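Local coordinates for protein D-alanyl transferase DltD (Enterococcus faecium TX0133A04, PDB 6PFX) that probably transfers D-alanine to lipoteichoic acid at the Gram-positive cell surface, using a domain related to the SGNH hydrolases, at residues 41-46 and 91-96; 97-102 and 359-364; 215-220 and 353-358; 327-332 and 371-376. One frame throughout, in Å; residues are numbered along the deposited sequence.

Contact 1. Residues 41-46 and 91-96; sequences PFFGSS and DAMKNK
Met93 reaches across to Pro41 and Phe43, joining strand 39-43 of the parallel, SGNH-hydrolase-like sheet to the turn that leads into its neighbour, strand 97-101. The first of these strands runs on to Ser46, whose OG is hydrogen-bonded to His348 NE2, consistent with the Ser-His-Asp arrangement of SGNH hydrolases. SD of Met93 lies 4.1 Å from CG of Pro41 as the two side chains run past each other in opposite directions. Bends at chi2 (-81°) and chi3 (-69°) fold the methionine so that its CE meets the edge of the Phe43 ring near the ring plane, 4.1 Å from CE2. Val98 touches Pro41, Phe43 and Met93 alike.

Backbone bonds shape the turn: it is a type II beta turn from Met93 to Lys96, closed by Lys96 N to Met93 O at 3.2 Å. Asn287 ND2 donates to both Met93 O and Lys96 O.

The last element is the aliphatic part of Lys96. Its NZ bonds to Tyr39 O and Leu34 O, while CE rests 3.9 Å from CD of Pro41.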
loop_
_atom_site.group_PDB
_atom_site.type_symbol
_atom_site.label_atom_id
_atom_site.label_comp_id
_atom_site.label_asym_id
_atom_site.label_seq_id
_atom_site.Cartn_x
_atom_site.Cartn_y
_atom_site.Cartn_z
ATOM N N PRO A 41 7.708 -7.484 -3.152
ATOM C CA PRO A 41 6.593 -6.992 -2.327
ATOM C C PRO A 41 5.723 -6.015 -3.109
ATOM O O PRO A 41 6.230 -5.143 -3.821
ATOM C CB PRO A 41 7.292 -6.319 -1.138
ATOM C CG PRO A 41 8.615 -5.874 -1.701
ATOM C CD PRO A 41 9.013 -6.962 -2.685
ATOM N N PHE A 42 4.404 -6.227 -3.025
ATOM C CA PHE A 42 3.386 -5.320 -3.551
ATOM C C PHE A 42 2.633 -4.759 -2.345
ATOM O O PHE A 42 1.909 -5.493 -1.658
ATOM C CB PHE A 42 2.401 -6.044 -4.466
ATOM C CG PHE A 42 2.873 -6.250 -5.888
ATOM C CD1 PHE A 42 4.040 -6.944 -6.177
ATOM C CD2 PHE A 42 2.099 -5.777 -6.943
ATOM C CE1 PHE A 42 4.443 -7.141 -7.498
ATOM C CE2 PHE A 42 2.477 -5.983 -8.247
ATOM C CZ PHE A 42 3.650 -6.671 -8.537
ATOM N N PHE A 43 2.832 -3.474 -2.077
ATOM C CA PHE A 43 2.178 -2.775 -0.984
ATOM C C PHE A 43 0.949 -2.048 -1.502
ATOM O O PHE A 43 0.923 -1.550 -2.632
ATOM C CB PHE A 43 3.116 -1.745 -0.341
ATOM C CG PHE A 43 4.305 -2.349 0.354
ATOM C CD1 PHE A 43 4.214 -2.782 1.669
ATOM C CD2 PHE A 43 5.520 -2.481 -0.302
ATOM C CE1 PHE A 43 5.307 -3.342 2.305
ATOM C CE2 PHE A 43 6.603 -3.048 0.330
ATOM C CZ PHE A 43 6.501 -3.466 1.635
ATOM N N GLY A 44 -0.060 -1.955 -0.646
ATOM C CA GLY A 44 -1.279 -1.284 -1.033
ATOM C C GLY A 44 -2.384 -1.474 -0.019
ATOM O O GLY A 44 -2.171 -1.271 1.178
ATOM N N SER A 45 -3.574 -1.841 -0.482
ATOM C CA SER A 45 -4.688 -2.118 0.423
ATOM C C SER A 45 -5.630 -3.097 -0.271
ATOM O O SER A 45 -5.161 -3.984 -0.988
ATOM C CB SER A 45 -5.361 -0.835 0.907
ATOM O OG SER A 45 -5.609 0.072 -0.137
ATOM N N SER A 46 -6.947 -2.928 -0.109
ATOM C CA SER A 46 -7.893 -3.968 -0.509
ATOM C C SER A 46 -7.888 -4.263 -2.005
ATOM O O SER A 46 -8.346 -5.338 -2.407
ATOM C CB SER A 46 -9.313 -3.593 -0.063
ATOM O OG SER A 46 -9.656 -2.296 -0.507
ATOM N N ASP A 91 16.817 -6.080 6.871
ATOM C CA ASP A 91 17.705 -6.288 5.740
ATOM C C ASP A 91 17.095 -7.163 4.656
ATOM O O ASP A 91 17.646 -7.217 3.552
ATOM C CB ASP A 91 19.016 -6.943 6.189
ATOM C CG ASP A 91 19.942 -5.977 6.885
ATOM O OD1 ASP A 91 19.663 -4.760 6.851
ATOM O OD2 ASP A 91 20.949 -6.435 7.464
ATOM N N ALA A 92 16.013 -7.889 4.956
ATOM C CA ALA A 92 15.377 -8.704 3.928
ATOM C C ALA A 92 14.914 -7.844 2.765
ATOM O O ALA A 92 14.793 -8.333 1.637
ATOM C CB ALA A 92 14.214 -9.497 4.523
ATOM N N MET A 93 14.666 -6.560 3.012
ATOM C CA MET A 93 14.218 -5.660 1.964
ATOM C C MET A 93 15.350 -4.972 1.221
ATOM O O MET A 93 15.087 -4.279 0.237
ATOM C CB MET A 93 13.322 -4.568 2.563
ATOM C CG MET A 93 11.997 -5.073 3.000
ATOM S SD MET A 93 10.911 -5.208 1.579
ATOM C CE MET A 93 10.625 -3.480 1.153
ATOM N N LYS A 94 16.594 -5.125 1.653
ATOM C CA LYS A 94 17.662 -4.338 1.058
ATOM C C LYS A 94 17.729 -4.582 -0.447
ATOM O O LYS A 94 17.745 -5.727 -0.912
ATOM C CB LYS A 94 18.997 -4.704 1.713
ATOM C CG LYS A 94 20.170 -3.851 1.224
ATOM C CD LYS A 94 21.487 -4.233 1.876
ATOM C CE LYS A 94 22.617 -3.358 1.351
ATOM N NZ LYS A 94 23.924 -3.725 1.959
ATOM N N ASN A 95 17.759 -3.495 -1.212
ATOM C CA ASN A 95 18.001 -3.501 -2.645
ATOM C C ASN A 95 16.874 -4.123 -3.462
ATOM O O ASN A 95 17.015 -4.249 -4.678
ATOM C CB ASN A 95 19.314 -4.218 -3.013
ATOM C CG ASN A 95 20.533 -3.521 -2.468
ATOM O OD1 ASN A 95 21.420 -4.153 -1.899
ATOM N ND2 ASN A 95 20.600 -2.216 -2.667
ATOM N N LYS A 96 15.763 -4.510 -2.854
ATOM C CA LYS A 96 14.695 -5.106 -3.640
ATOM C C LYS A 96 13.933 -4.069 -4.464
ATOM O O LYS A 96 13.814 -2.892 -4.104
ATOM C CB LYS A 96 13.719 -5.851 -2.728
ATOM C CG LYS A 96 14.329 -7.089 -2.068
ATOM C CD LYS A 96 13.300 -7.913 -1.312
ATOM C CE LYS A 96 12.422 -8.726 -2.253
ATOM N NZ LYS A 96 12.996 -9.997 -2.790
#

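Contact 2. Residues 97-102 and 359-364; sequences KVVFII and QQIRPF
Phe364 of helix 351-365 lies against Lys97 at the start of strand 97-101, a helix-on-sheet contact of the three-layer alpha/beta/alpha kind expected in the SGNH-hydrolase clan. The axes of strand 97-101 and helix segment 359-364 run nearly antiparallel, at 169°, with a closest approach of 10.4 Å.

With CG turned away from its backbone N (chi1 176°), Phe364 sends its ring toward the strand. Lys97 is extended through chi2 and chi3, and its methylenes pass along one face of that ring in the opposite direction. The resulting CH-pi contact places Lys97 CD 4.0 Å from the ring centroid, close to the normal. Beyond it, the bend at chi4 (65°) turns the ammonium group aside, where NZ forms a salt bridge with Glu367. One side chain therefore serves two purposes, an apolar stem over the ring and a charged end paired elsewhere.

One turn earlier in the helix, Ile361 brings CG1 to within 4.4 Å of CG1 of Val99, and its side chain also touches Phe42 and Leu290 of the flanking strands. The edge of the Phe364 ring faces the strand backbone, with CE2 3.6 Å from Val98 O near the ring plane.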
loop_
_atom_site.group_PDB
_atom_site.type_symbol
_atom_site.label_atom_id
_atom_site.label_comp_id
_atom_site.label_asym_id
_atom_site.label_seq_id
_atom_site.Cartn_x
_atom_site.Cartn_y
_atom_site.Cartn_z
ATOM N N LYS A 97 13.409 -4.530 -5.589
ATOM C CA LYS A 97 12.353 -3.793 -6.265
ATOM C C LYS A 97 11.038 -3.924 -5.505
ATOM O O LYS A 97 10.746 -4.954 -4.888
ATOM C CB LYS A 97 12.204 -4.298 -7.699
ATOM C CG LYS A 97 13.386 -3.906 -8.589
ATOM C CD LYS A 97 13.139 -4.363 -10.006
ATOM C CE LYS A 97 14.251 -3.967 -10.935
ATOM N NZ LYS A 97 15.498 -4.665 -10.542
ATOM N N VAL A 98 10.246 -2.845 -5.566
ATOM C CA VAL A 98 9.001 -2.690 -4.818
ATOM C C VAL A 98 7.938 -2.090 -5.729
ATOM O O VAL A 98 8.222 -1.188 -6.522
ATOM C CB VAL A 98 9.210 -1.755 -3.607
ATOM C CG1 VAL A 98 7.914 -1.570 -2.831
ATOM C CG2 VAL A 98 10.334 -2.284 -2.708
ATOM N N VAL A 99 6.708 -2.575 -5.602
ATOM C CA VAL A 99 5.541 -1.949 -6.212
ATOM C C VAL A 99 4.664 -1.472 -5.071
ATOM O O VAL A 99 4.389 -2.230 -4.136
ATOM C CB VAL A 99 4.775 -2.935 -7.107
ATOM C CG1 VAL A 99 3.537 -2.299 -7.754
ATOM C CG2 VAL A 99 5.657 -3.439 -8.200
ATOM N N PHE A 100 4.242 -0.217 -5.135
ATOM C CA PHE A 100 3.468 0.395 -4.061
ATOM C C PHE A 100 2.274 1.110 -4.676
ATOM O O PHE A 100 2.453 2.050 -5.452
ATOM C CB PHE A 100 4.342 1.384 -3.275
ATOM C CG PHE A 100 3.741 1.861 -1.968
ATOM C CD1 PHE A 100 2.671 2.720 -1.969
ATOM C CD2 PHE A 100 4.259 1.450 -0.735
ATOM C CE1 PHE A 100 2.125 3.169 -0.771
ATOM C CE2 PHE A 100 3.706 1.891 0.463
ATOM C CZ PHE A 100 2.646 2.747 0.440
ATOM N N ILE A 101 1.065 0.716 -4.284
ATOM C CA ILE A 101 -0.162 1.349 -4.766
ATOM C C ILE A 101 -0.595 2.387 -3.734
ATOM O O ILE A 101 -0.905 2.030 -2.592
ATOM C CB ILE A 101 -1.277 0.313 -4.979
ATOM C CG1 ILE A 101 -0.794 -0.945 -5.703
ATOM C CG2 ILE A 101 -2.434 0.957 -5.737
ATOM C CD1 ILE A 101 -0.290 -0.726 -7.049
ATOM N N ILE A 102 -0.622 3.661 -4.140
ATOM C CA ILE A 102 -0.996 4.780 -3.274
ATOM C C ILE A 102 -2.493 5.036 -3.450
ATOM O O ILE A 102 -2.916 5.494 -4.514
ATOM C CB ILE A 102 -0.234 6.051 -3.676
ATOM C CG1 ILE A 102 1.277 5.845 -3.662
ATOM C CG2 ILE A 102 -0.601 7.226 -2.748
ATOM C CD1 ILE A 102 2.058 7.030 -4.214
ATOM N N GLN A 359 1.643 -2.645 -17.813
ATOM C CA GLN A 359 2.509 -2.048 -18.825
ATOM C C GLN A 359 3.702 -1.337 -18.207
ATOM O O GLN A 359 4.689 -1.068 -18.903
ATOM C CB GLN A 359 1.716 -1.094 -19.709
ATOM C CG GLN A 359 0.447 -1.719 -20.303
ATOM C CD GLN A 359 0.642 -3.110 -20.878
ATOM O OE1 GLN A 359 1.455 -3.313 -21.779
ATOM N NE2 GLN A 359 -0.087 -4.089 -20.341
ATOM N N GLN A 360 3.615 -0.975 -16.938
ATOM C CA GLN A 360 4.752 -0.406 -16.237
ATOM C C GLN A 360 5.368 -1.384 -15.254
ATOM O O GLN A 360 6.584 -1.357 -15.074
ATOM C CB GLN A 360 4.360 0.921 -15.577
ATOM C CG GLN A 360 3.938 1.945 -16.664
ATOM C CD GLN A 360 3.589 3.309 -16.124
ATOM O OE1 GLN A 360 4.365 3.924 -15.382
ATOM N NE2 GLN A 360 2.414 3.806 -16.508
ATOM N N ILE A 361 4.575 -2.284 -14.662
ATOM C CA ILE A 361 5.138 -3.280 -13.753
ATOM C C ILE A 361 6.068 -4.223 -14.503
ATOM O O ILE A 361 7.177 -4.523 -14.044
ATOM C CB ILE A 361 4.024 -4.081 -13.048
ATOM C CG1 ILE A 361 3.266 -3.212 -12.045
ATOM C CG2 ILE A 361 4.602 -5.372 -12.419
ATOM C CD1 ILE A 361 1.906 -3.823 -11.643
ATOM N N ARG A 362 5.611 -4.738 -15.649
ATOM C CA ARG A 362 6.358 -5.759 -16.373
ATOM C C ARG A 362 7.735 -5.276 -16.801
ATOM O O ARG A 362 8.728 -5.939 -16.449
ATOM C CB ARG A 362 5.535 -6.269 -17.572
ATOM C CG ARG A 362 6.149 -7.475 -18.308
ATOM C CD ARG A 362 5.496 -7.702 -19.675
ATOM N NE ARG A 362 5.602 -6.507 -20.506
ATOM C CZ ARG A 362 6.731 -6.061 -21.051
ATOM N NH1 ARG A 362 7.874 -6.713 -20.866
ATOM N NH2 ARG A 362 6.715 -4.957 -21.786
ATOM N N PRO A 363 7.898 -4.162 -17.515
ATOM C CA PRO A 363 9.262 -3.778 -17.910
ATOM C C PRO A 363 10.167 -3.423 -16.732
ATOM O O PRO A 363 11.388 -3.624 -16.814
ATOM C CB PRO A 363 9.039 -2.600 -18.859
ATOM C CG PRO A 363 7.718 -2.024 -18.424
ATOM C CD PRO A 363 6.888 -3.212 -18.023
ATOM N N PHE A 364 9.598 -2.928 -15.627
ATOM C CA PHE A 364 10.368 -2.663 -14.413
ATOM C C PHE A 364 10.928 -3.954 -13.837
ATOM O O PHE A 364 12.143 -4.106 -13.685
ATOM C CB PHE A 364 9.452 -1.970 -13.394
ATOM C CG PHE A 364 10.073 -1.702 -12.037
ATOM C CD1 PHE A 364 11.330 -1.138 -11.913
ATOM C CD2 PHE A 364 9.354 -1.979 -10.882
ATOM C CE1 PHE A 364 11.884 -0.874 -10.639
ATOM C CE2 PHE A 364 9.867 -1.697 -9.634
ATOM C CZ PHE A 364 11.152 -1.161 -9.505
#

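Contact 3. Residues 215-220 and 353-358; sequences KQYQET and GWLAAD
Tyr217 and Asp358 approach from opposite directions and make the polar part of this contact. The phenol OH donates a weak hydrogen bond of 2.7 Å to OD2 of Asp358, with the ring and carboxylate planes 52° apart. OD2 approaches obliquely and is also 3.3 Å from CZ of Tyr217. Tyr217 CG lies opposite the backbone N (chi1 -173°), which carries the ring toward the helix. Both groups have second partners: OH also bonds to Gln359 NE2, and Asp358 OD1 forms a salt bridge with Arg65. The carboxylate is thus held through both oxygens, and the neighbouring arginine would tend to favour its charged form.

Van der Waals contact comes from Leu355, whose methyl groups pack against polar side-chain ends. CD1 is 4.1 Å from OH of Tyr217, whereas CD2 lies 3.9 Å from OE2 of Glu219, brought near by a bend at chi2. Leu222 touches both Tyr217 and Leu355 from the first turn of helix 219-233.

Capping of that helix is the remaining interaction. Gln218 stands at the N-cap position and its OE1 accepts from Thr220 N at 2.9 Å, a weak bond with an angle of 128°; Glu221 N offers OE1 a second one.

The arrangement is a side-chain-capped helix start, with the loop residue just ahead of the cap hydrogen-bonded to helix 351-365.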
loop_
_atom_site.group_PDB
_atom_site.type_symbol
_atom_site.label_atom_id
_atom_site.label_comp_id
_atom_site.label_asym_id
_atom_site.label_seq_id
_atom_site.Cartn_x
_atom_site.Cartn_y
_atom_site.Cartn_z
ATOM N N LYS A 215 -2.361 -17.799 -24.523
ATOM C CA LYS A 215 -1.081 -18.458 -24.286
ATOM C C LYS A 215 0.075 -17.472 -24.382
ATOM O O LYS A 215 1.042 -17.554 -23.615
ATOM C CB LYS A 215 -0.856 -19.566 -25.319
ATOM C CG LYS A 215 -1.709 -20.810 -25.158
ATOM C CD LYS A 215 -1.318 -21.852 -26.213
ATOM C CE LYS A 215 -2.142 -23.130 -26.102
ATOM N NZ LYS A 215 -1.756 -24.135 -27.141
ATOM N N GLN A 216 0.009 -16.560 -25.346
ATOM C CA GLN A 216 1.046 -15.568 -25.564
ATOM C C GLN A 216 0.537 -14.210 -25.112
ATOM O O GLN A 216 -0.608 -13.840 -25.384
ATOM C CB GLN A 216 1.418 -15.492 -27.042
ATOM C CG GLN A 216 1.903 -16.807 -27.614
ATOM C CD GLN A 216 3.223 -17.253 -27.010
ATOM O OE1 GLN A 216 4.076 -16.433 -26.661
ATOM N NE2 GLN A 216 3.398 -18.565 -26.887
ATOM N N TYR A 217 1.395 -13.463 -24.437
ATOM C CA TYR A 217 1.007 -12.143 -23.974
ATOM C C TYR A 217 0.873 -11.209 -25.169
ATOM O O TYR A 217 1.786 -11.095 -25.991
ATOM C CB TYR A 217 2.071 -11.614 -23.027
ATOM C CG TYR A 217 1.712 -10.327 -22.343
ATOM C CD1 TYR A 217 1.868 -9.105 -22.986
ATOM C CD2 TYR A 217 1.232 -10.340 -21.050
ATOM C CE1 TYR A 217 1.537 -7.927 -22.354
ATOM C CE2 TYR A 217 0.912 -9.169 -20.407
ATOM C CZ TYR A 217 1.085 -7.968 -21.060
ATOM O OH TYR A 217 0.755 -6.785 -20.440
ATOM N N GLN A 218 -0.267 -10.537 -25.261
ATOM C CA GLN A 218 -0.544 -9.592 -26.343
ATOM C C GLN A 218 -1.458 -8.547 -25.715
ATOM O O GLN A 218 -2.594 -8.864 -25.350
ATOM C CB GLN A 218 -1.195 -10.311 -27.521
ATOM C CG GLN A 218 -0.824 -9.738 -28.885
ATOM C CD GLN A 218 -1.281 -8.299 -29.065
ATOM O OE1 GLN A 218 -2.338 -7.912 -28.573
ATOM N NE2 GLN A 218 -0.481 -7.496 -29.772
ATOM N N GLU A 219 -0.947 -7.326 -25.525
ATOM C CA GLU A 219 -1.675 -6.343 -24.726
ATOM C C GLU A 219 -3.070 -6.071 -25.278
ATOM O O GLU A 219 -4.006 -5.868 -24.500
ATOM C CB GLU A 219 -0.871 -5.052 -24.571
ATOM C CG GLU A 219 -1.481 -4.080 -23.605
ATOM C CD GLU A 219 -2.608 -3.279 -24.240
ATOM O OE1 GLU A 219 -2.690 -3.279 -25.492
ATOM O OE2 GLU A 219 -3.423 -2.671 -23.499
ATOM N N THR A 220 -3.236 -6.042 -26.608
ATOM C CA THR A 220 -4.541 -5.673 -27.154
ATOM C C THR A 220 -5.540 -6.816 -27.015
ATOM O O THR A 220 -6.713 -6.574 -26.714
ATOM C CB THR A 220 -4.422 -5.246 -28.615
ATOM O OG1 THR A 220 -3.566 -4.106 -28.708
ATOM C CG2 THR A 220 -5.786 -4.865 -29.212
ATOM N N GLY A 353 -7.546 -1.462 -15.377
ATOM C CA GLY A 353 -6.583 -0.738 -14.570
ATOM C C GLY A 353 -5.379 -1.586 -14.222
ATOM O O GLY A 353 -4.234 -1.151 -14.374
ATOM N N TRP A 354 -5.624 -2.817 -13.760
ATOM C CA TRP A 354 -4.523 -3.750 -13.542
ATOM C C TRP A 354 -3.781 -4.047 -14.842
ATOM O O TRP A 354 -2.559 -4.208 -14.839
ATOM C CB TRP A 354 -5.014 -5.040 -12.879
ATOM C CG TRP A 354 -5.211 -4.925 -11.396
ATOM C CD1 TRP A 354 -6.362 -5.177 -10.693
ATOM C CD2 TRP A 354 -4.225 -4.541 -10.421
ATOM N NE1 TRP A 354 -6.147 -4.976 -9.349
ATOM C CE2 TRP A 354 -4.848 -4.583 -9.156
ATOM C CE3 TRP A 354 -2.873 -4.178 -10.495
ATOM C CZ2 TRP A 354 -4.169 -4.266 -7.981
ATOM C CZ3 TRP A 354 -2.203 -3.866 -9.327
ATOM C CH2 TRP A 354 -2.852 -3.913 -8.088
ATOM N N LEU A 355 -4.492 -4.142 -15.964
ATOM C CA LEU A 355 -3.773 -4.350 -17.214
ATOM C C LEU A 355 -2.892 -3.151 -17.536
ATOM O O LEU A 355 -1.737 -3.323 -17.946
ATOM C CB LEU A 355 -4.737 -4.636 -18.355
ATOM C CG LEU A 355 -4.084 -4.812 -19.723
ATOM C CD1 LEU A 355 -3.189 -6.038 -19.723
ATOM C CD2 LEU A 355 -5.109 -4.902 -20.849
ATOM N N ALA A 356 -3.400 -1.931 -17.309
ATOM C CA ALA A 356 -2.588 -0.744 -17.567
ATOM C C ALA A 356 -1.374 -0.726 -16.656
ATOM O O ALA A 356 -0.271 -0.346 -17.066
ATOM C CB ALA A 356 -3.404 0.528 -17.327
ATOM N N ALA A 357 -1.572 -1.112 -15.399
ATOM C CA ALA A 357 -0.465 -1.164 -14.458
ATOM C C ALA A 357 0.600 -2.131 -14.946
ATOM O O ALA A 357 1.801 -1.864 -14.804
ATOM C CB ALA A 357 -0.999 -1.535 -13.074
ATOM N N ASP A 358 0.176 -3.248 -15.545
ATOM C CA ASP A 358 1.137 -4.230 -16.010
ATOM C C ASP A 358 2.086 -3.649 -17.048
ATOM O O ASP A 358 3.208 -4.143 -17.194
ATOM C CB ASP A 358 0.452 -5.470 -16.581
ATOM C CG ASP A 358 1.438 -6.609 -16.795
ATOM O OD1 ASP A 358 2.129 -6.950 -15.814
ATOM O OD2 ASP A 358 1.565 -7.124 -17.934
#

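Contact 4. Residues 327-332 and 371-376; sequences FNRIAD and TASKYH. With GOL (glycerol), chain C.
An aromatic stack and a polar edge where a glycerol is bound join the approach to edge strand 330-332 to the loop after helix 351-365, in a contact at the protein surface. Phe327 and Tyr375 form the apolar half. Their rings make an offset stack, with centroids 4.1 Å apart and planes at 26°, and CE1 of Tyr375 lies over one face of Phe327 toward its rim. Leu279 and Leu282 of helix 271-284 also touch Phe327, while Tyr375 OH bonds to Asn287 O.

Arg329 carries the polar half. Its chain is extended to chi3 and bends there (-65°), bringing the guanidinium beside Thr371. NH2 is 3.0 Å from Thr371 OG1, and NE donates to glycerol O3 at 3.1 Å with an angle of 152°. The same O3 is hydrogen-bonded to Thr371 OG1 at 2.6 Å, so the glycerol spans the two segments. A water accepts from Asn328 N at 3.0 Å, but its 2.5 Å approach to Ser373 OG is so short that a bridge there is doubtful.

Glu288 joins the two segments, in a salt bridge with Arg329 NH2 and hydrogen-bonded to Ser373 OG. Glu288 and Val289 O take NH2 and NH1, while NE donates to the glycerol. Since that molecule probably came from the crystallisation liquor, the chemistry implies at most a spot compatible with a polyol.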
loop_
_atom_site.group_PDB
_atom_site.type_symbol
_atom_site.label_atom_id
_atom_site.label_comp_id
_atom_site.label_asym_id
_atom_site.label_seq_id
_atom_site.Cartn_x
_atom_site.Cartn_y
_atom_site.Cartn_z
ATOM N N PHE A 327 12.251 9.834 -6.058
ATOM C CA PHE A 327 11.357 8.759 -6.477
ATOM C C PHE A 327 10.661 9.228 -7.746
ATOM O O PHE A 327 9.701 9.998 -7.688
ATOM C CB PHE A 327 10.352 8.466 -5.374
ATOM C CG PHE A 327 10.961 7.961 -4.082
ATOM C CD1 PHE A 327 11.201 6.607 -3.900
ATOM C CD2 PHE A 327 11.244 8.827 -3.045
ATOM C CE1 PHE A 327 11.715 6.132 -2.726
ATOM C CE2 PHE A 327 11.746 8.360 -1.868
ATOM C CZ PHE A 327 11.996 6.999 -1.706
ATOM N N ASN A 328 11.156 8.786 -8.903
ATOM C CA ASN A 328 10.683 9.322 -10.172
ATOM C C ASN A 328 9.987 8.276 -11.033
ATOM O O ASN A 328 9.653 8.564 -12.190
ATOM C CB ASN A 328 11.838 9.933 -10.976
ATOM C CG ASN A 328 12.486 11.096 -10.276
ATOM O OD1 ASN A 328 13.705 11.128 -10.083
ATOM N ND2 ASN A 328 11.686 12.067 -9.906
ATOM N N ARG A 329 9.743 7.087 -10.493
ATOM C CA ARG A 329 9.117 5.989 -11.231
ATOM C C ARG A 329 7.690 5.855 -10.710
ATOM O O ARG A 329 7.447 5.226 -9.674
ATOM C CB ARG A 329 9.901 4.698 -11.048
ATOM C CG ARG A 329 9.424 3.551 -11.923
ATOM C CD ARG A 329 10.182 2.270 -11.626
ATOM N NE ARG A 329 11.604 2.304 -11.937
ATOM C CZ ARG A 329 12.558 2.517 -11.035
ATOM N NH1 ARG A 329 12.243 2.764 -9.772
ATOM N NH2 ARG A 329 13.831 2.506 -11.402
ATOM N N ILE A 330 6.758 6.463 -11.434
ATOM C CA ILE A 330 5.397 6.673 -10.961
ATOM C C ILE A 330 4.468 6.427 -12.135
ATOM O O ILE A 330 4.629 7.037 -13.198
ATOM C CB ILE A 330 5.184 8.106 -10.434
ATOM C CG1 ILE A 330 6.164 8.447 -9.313
ATOM C CG2 ILE A 330 3.735 8.282 -9.940
ATOM C CD1 ILE A 330 6.153 9.896 -8.911
ATOM N N ALA A 331 3.505 5.546 -11.940
ATOM C CA ALA A 331 2.419 5.329 -12.891
ATOM C C ALA A 331 1.214 6.077 -12.341
ATOM O O ALA A 331 0.491 5.565 -11.484
ATOM C CB ALA A 331 2.112 3.845 -13.028
ATOM N N ASP A 332 0.989 7.279 -12.844
ATOM C CA ASP A 332 -0.100 8.136 -12.386
ATOM C C ASP A 332 -1.276 7.928 -13.327
ATOM O O ASP A 332 -1.236 8.359 -14.485
ATOM C CB ASP A 332 0.366 9.591 -12.393
ATOM C CG ASP A 332 -0.737 10.574 -12.041
ATOM O OD1 ASP A 332 -1.880 10.159 -11.763
ATOM O OD2 ASP A 332 -0.447 11.786 -12.040
ATOM N N THR A 371 16.598 2.097 -14.762
ATOM C CA THR A 371 17.050 3.413 -14.337
ATOM C C THR A 371 17.451 3.335 -12.871
ATOM O O THR A 371 16.942 2.502 -12.112
ATOM C CB THR A 371 15.987 4.498 -14.506
ATOM O OG1 THR A 371 14.861 4.162 -13.696
ATOM C CG2 THR A 371 15.558 4.634 -15.959
ATOM N N ALA A 372 18.367 4.215 -12.483
ATOM C CA ALA A 372 18.911 4.252 -11.136
ATOM C C ALA A 372 18.351 5.440 -10.376
ATOM O O ALA A 372 18.427 6.580 -10.845
ATOM C CB ALA A 372 20.436 4.372 -11.182
ATOM N N SER A 373 17.815 5.175 -9.197
ATOM C CA SER A 373 17.287 6.226 -8.345
ATOM C C SER A 373 18.324 6.569 -7.286
ATOM O O SER A 373 18.968 5.680 -6.720
ATOM C CB SER A 373 16.006 5.759 -7.656
ATOM O OG SER A 373 14.993 5.411 -8.580
ATOM N N LYS A 374 18.490 7.861 -7.031
ATOM C CA LYS A 374 19.329 8.349 -5.944
ATOM C C LYS A 374 18.481 9.293 -5.109
ATOM O O LYS A 374 17.891 10.244 -5.638
ATOM C CB LYS A 374 20.566 9.068 -6.473
ATOM C CG LYS A 374 21.509 8.183 -7.260
ATOM C CD LYS A 374 22.066 7.055 -6.413
ATOM C CE LYS A 374 22.934 6.137 -7.250
ATOM N NZ LYS A 374 23.484 5.036 -6.412
ATOM N N TYR A 375 18.400 9.018 -3.819
ATOM C CA TYR A 375 17.421 9.673 -2.972
ATOM C C TYR A 375 18.028 10.806 -2.168
ATOM O O TYR A 375 19.182 10.738 -1.726
ATOM C CB TYR A 375 16.747 8.661 -2.047
ATOM C CG TYR A 375 16.072 7.549 -2.816
ATOM C CD1 TYR A 375 15.064 7.847 -3.722
ATOM C CD2 TYR A 375 16.435 6.212 -2.651
ATOM C CE1 TYR A 375 14.432 6.857 -4.444
ATOM C CE2 TYR A 375 15.804 5.211 -3.367
ATOM C CZ TYR A 375 14.809 5.542 -4.264
ATOM O OH TYR A 375 14.159 4.577 -4.970
ATOM N N HIS A 376 17.221 11.848 -1.983
ATOM C CA HIS A 376 17.556 12.999 -1.148
ATOM C C HIS A 376 16.365 13.216 -0.226
ATOM O O HIS A 376 15.454 13.979 -0.562
ATOM C CB HIS A 376 17.843 14.206 -2.010
ATOM C CG HIS A 376 19.091 14.058 -2.812
ATOM N ND1 HIS A 376 19.088 13.653 -4.129
ATOM C CD2 HIS A 376 20.390 14.196 -2.462
ATOM C CE1 HIS A 376 20.333 13.575 -4.563
ATOM N NE2 HIS A 376 21.141 13.899 -3.570
HETATM C C1 GOL C . 11.184 0.227 -16.886
HETATM O O1 GOL C . 11.344 0.715 -18.205
HETATM C C2 GOL C . 11.328 1.346 -15.881
HETATM O O2 GOL C . 10.820 0.924 -14.618
HETATM C C3 GOL C . 12.755 1.813 -15.752
HETATM O O3 GOL C . 12.870 2.769 -14.698
HETATM O O HOH W 1 13.144 6.690 -9.623
HETATM O O HOH W 2 14.837 0.081 -13.164
#

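In the fold
From the N terminus, contact 1 closes first, joining strand 39-43 to the turn that precedes strand 97-101 and enclosing 44 residues. Contact 2 opens directly afterwards on strand 97-101 and spans a long loop of 256 residues to helix 351-365. Contact 3 is nested inside that loop and shares this helix with contact 2; Ile101 CD1 packs 4.2 Å from Trp354 CH2 between them. Contact 4 crosses both, running from segment 327-332, at the edge strand, to the loop after helix 351-365; Arg329 NE is 3.4 Å from Phe364 CE1. Contacts 1, 2 and 4 all reach the parallel sheet, whereas contact 3 joins helix 351-365 to the start of helix 219-233, away from the sheet.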